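Local coordinates for protein ornithine carbamoyltransferase, anabolic (Campylobacter jejuni subsp. jejuni, PDB 3TPF) that transfers the carbamoyl group of carbamoyl phosphate to L-ornithine, giving L-citrulline and phosphate in the first step from ornithine to arginine, at residues E25-P30 / E285-L290. Numbering follows the deposited sequence.
Sequences ELKKEP and EARNRL
Lys27, in the last turn of helix 13-28, bridges to Asn288 on helix 279-302 through its ammonium end: Lys27 NZ donates a hydrogen bond to Asn288 OD1 at 2.8 Å. The C=O...N angle of 144° and the position of NZ in the carbonyl plane show that a lone pair of the amide oxygen is used. Backbones stay well apart, the nearest CA atoms, those of Lys27 and Asn288, being 8.8 Å from each other. The lysine spans this gap because its CG lies anti to the backbone N (chi1 176°) and the chain beyond runs extended.

Only about 96 Å² is buried between the segments, and the two sides of the contact differ. On the tight side Asn288 is buried and gripped at both ends of its amide, since ND2 donates to Thr135 OG1 and Glu138 OE2 of helix 126-138 while OD1 takes the lysine. This pattern supports the modelled amide orientation, with the oxygen turned to NZ, and Phe134 packs against both side chains. On the looser side, NH1 of the partly exposed Arg287 stands 4.3 Å from Lys27 NZ, which lies oblique to the guanidinium and is not bonded to it. Acidic neighbours probably offset these like charges: Glu284 forms salt bridges with both cations, and Glu138 with Lys27. Arg287 also packs on Ala90 of a neighbouring subunit, placing this flank near the subunit interface.

Arg289 and Gln128, about 8 Å from Asn288 between side chains, are predicted to bind carbamoyl phosphate, so the active site is probably close. Helix 13-28 of the carbamoyl-phosphate domain is tied here to the long C-terminal helix 279-302, which with helix 126-138 links the two domains in the aspartate/ornithine carbamoyltransferase fold.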
loop_
_atom_site.group_PDB
_atom_site.type_symbol
_atom_site.label_atom_id
_atom_site.label_comp_id
_atom_site.label_asym_id
_atom_site.label_seq_id
_atom_site.Cartn_x
_atom_site.Cartn_y
_atom_site.Cartn_z
ATOM N N GLU B 25 -4.946 -19.258 -22.454
ATOM C CA GLU B 25 -3.817 -18.910 -23.340
ATOM C C GLU B 25 -2.746 -18.167 -22.550
ATOM O O GLU B 25 -1.551 -18.394 -22.712
ATOM C CB GLU B 25 -4.267 -18.029 -24.523
ATOM C CG GLU B 25 -4.814 -18.789 -25.742
ATOM C CD GLU B 25 -5.854 -17.975 -26.546
ATOM O OE1 GLU B 25 -6.577 -18.582 -27.363
ATOM O OE2 GLU B 25 -5.938 -16.712 -26.379
ATOM N N LEU B 26 -3.213 -17.282 -21.679
ATOM C CA LEU B 26 -2.296 -16.408 -20.924
ATOM C C LEU B 26 -1.538 -17.213 -19.874
ATOM O O LEU B 26 -0.351 -16.969 -19.606
ATOM C CB LEU B 26 -3.039 -15.241 -20.277
ATOM C CG LEU B 26 -3.429 -14.120 -21.234
ATOM C CD1 LEU B 26 -4.389 -13.178 -20.489
ATOM C CD2 LEU B 26 -2.172 -13.408 -21.741
ATOM N N LYS B 27 -2.240 -18.165 -19.288
ATOM C CA LYS B 27 -1.601 -19.061 -18.322
ATOM C C LYS B 27 -0.526 -19.858 -19.024
ATOM O O LYS B 27 0.571 -19.992 -18.534
ATOM C CB LYS B 27 -2.580 -20.004 -17.657
ATOM C CG LYS B 27 -1.926 -21.010 -16.729
ATOM C CD LYS B 27 -2.938 -21.537 -15.711
ATOM C CE LYS B 27 -2.524 -22.797 -14.931
ATOM N NZ LYS B 27 -3.418 -23.000 -13.689
ATOM N N LYS B 28 -0.821 -20.280 -20.225
ATOM C CA LYS B 28 0.182 -21.064 -21.012
ATOM C C LYS B 28 1.363 -20.174 -21.422
ATOM O O LYS B 28 2.514 -20.568 -21.289
ATOM C CB LYS B 28 -0.417 -21.753 -22.268
ATOM N N GLU B 29 1.041 -19.003 -21.966
ATOM C CA GLU B 29 2.033 -18.083 -22.585
ATOM C C GLU B 29 1.774 -16.651 -22.162
ATOM O O GLU B 29 1.050 -15.907 -22.834
ATOM C CB GLU B 29 2.045 -18.166 -24.121
ATOM C CG GLU B 29 3.313 -17.549 -24.674
ATOM C CD GLU B 29 3.233 -17.170 -26.146
ATOM O OE1 GLU B 29 3.231 -18.094 -27.012
ATOM O OE2 GLU B 29 3.243 -15.946 -26.444
ATOM N N PRO B 30 2.342 -16.263 -21.022
ATOM C CA PRO B 30 2.129 -14.908 -20.494
ATOM C C PRO B 30 2.674 -13.832 -21.424
ATOM O O PRO B 30 3.726 -14.011 -22.001
ATOM C CB PRO B 30 2.898 -14.910 -19.167
ATOM C CG PRO B 30 3.135 -16.332 -18.836
ATOM C CD PRO B 30 3.129 -17.103 -20.107
ATOM N N GLU B 285 -7.829 -23.439 -7.826
ATOM C CA GLU B 285 -8.986 -22.590 -7.991
ATOM C C GLU B 285 -8.539 -21.202 -7.535
ATOM O O GLU B 285 -8.646 -20.272 -8.280
ATOM C CB GLU B 285 -10.201 -23.087 -7.177
ATOM C CG GLU B 285 -11.480 -22.226 -7.253
ATOM C CD GLU B 285 -12.589 -22.578 -6.221
ATOM O OE1 GLU B 285 -12.341 -23.565 -5.501
ATOM O OE2 GLU B 285 -13.675 -21.868 -6.160
ATOM N N ALA B 286 -8.060 -21.102 -6.290
ATOM C CA ALA B 286 -7.536 -19.865 -5.670
ATOM C C ALA B 286 -6.610 -19.066 -6.577
ATOM O O ALA B 286 -6.765 -17.902 -6.879
ATOM C CB ALA B 286 -6.734 -20.307 -4.465
ATOM N N ARG B 287 -5.628 -19.763 -7.054
ATOM C CA ARG B 287 -4.638 -19.188 -7.891
ATOM C C ARG B 287 -5.187 -18.823 -9.240
ATOM O O ARG B 287 -4.726 -17.892 -9.861
ATOM C CB ARG B 287 -3.557 -20.229 -8.055
ATOM C CG ARG B 287 -2.367 -19.803 -8.855
ATOM C CD ARG B 287 -1.592 -21.055 -9.134
ATOM N NE ARG B 287 -0.197 -20.787 -9.440
ATOM C CZ ARG B 287 0.509 -21.503 -10.311
ATOM N NH1 ARG B 287 -0.072 -22.513 -10.991
ATOM N NH2 ARG B 287 1.788 -21.197 -10.529
ATOM N N ASN B 288 -6.137 -19.587 -9.741
ATOM C CA ASN B 288 -6.604 -19.409 -11.144
ATOM C C ASN B 288 -7.435 -18.084 -11.349
ATOM O O ASN B 288 -7.616 -17.609 -12.420
ATOM C CB ASN B 288 -7.469 -20.591 -11.565
ATOM C CG ASN B 288 -6.699 -21.794 -12.087
ATOM O OD1 ASN B 288 -5.543 -21.682 -12.425
ATOM N ND2 ASN B 288 -7.364 -22.968 -12.151
ATOM N N ARG B 289 -7.842 -17.443 -10.293
ATOM C CA ARG B 289 -8.375 -16.075 -10.399
ATOM C C ARG B 289 -7.454 -15.047 -11.090
ATOM O O ARG B 289 -7.899 -14.072 -11.664
ATOM C CB ARG B 289 -8.651 -15.508 -9.006
ATOM C CG ARG B 289 -9.645 -14.408 -9.059
ATOM C CD ARG B 289 -10.948 -14.785 -8.317
ATOM N NE ARG B 289 -11.298 -13.627 -7.497
ATOM C CZ ARG B 289 -11.028 -13.512 -6.207
ATOM N NH1 ARG B 289 -11.262 -12.349 -5.604
ATOM N NH2 ARG B 289 -10.547 -14.560 -5.505
ATOM N N LEU B 290 -6.153 -15.290 -10.989
ATOM C CA LEU B 290 -5.180 -14.459 -11.656
ATOM C C LEU B 290 -5.445 -14.401 -13.142
ATOM O O LEU B 290 -5.520 -13.354 -13.725
ATOM C CB LEU B 290 -3.777 -14.983 -11.414
ATOM C CG LEU B 290 -2.664 -14.226 -12.159
ATOM C CD1 LEU B 290 -2.813 -12.815 -11.631
ATOM C CD2 LEU B 290 -1.268 -14.765 -11.948
#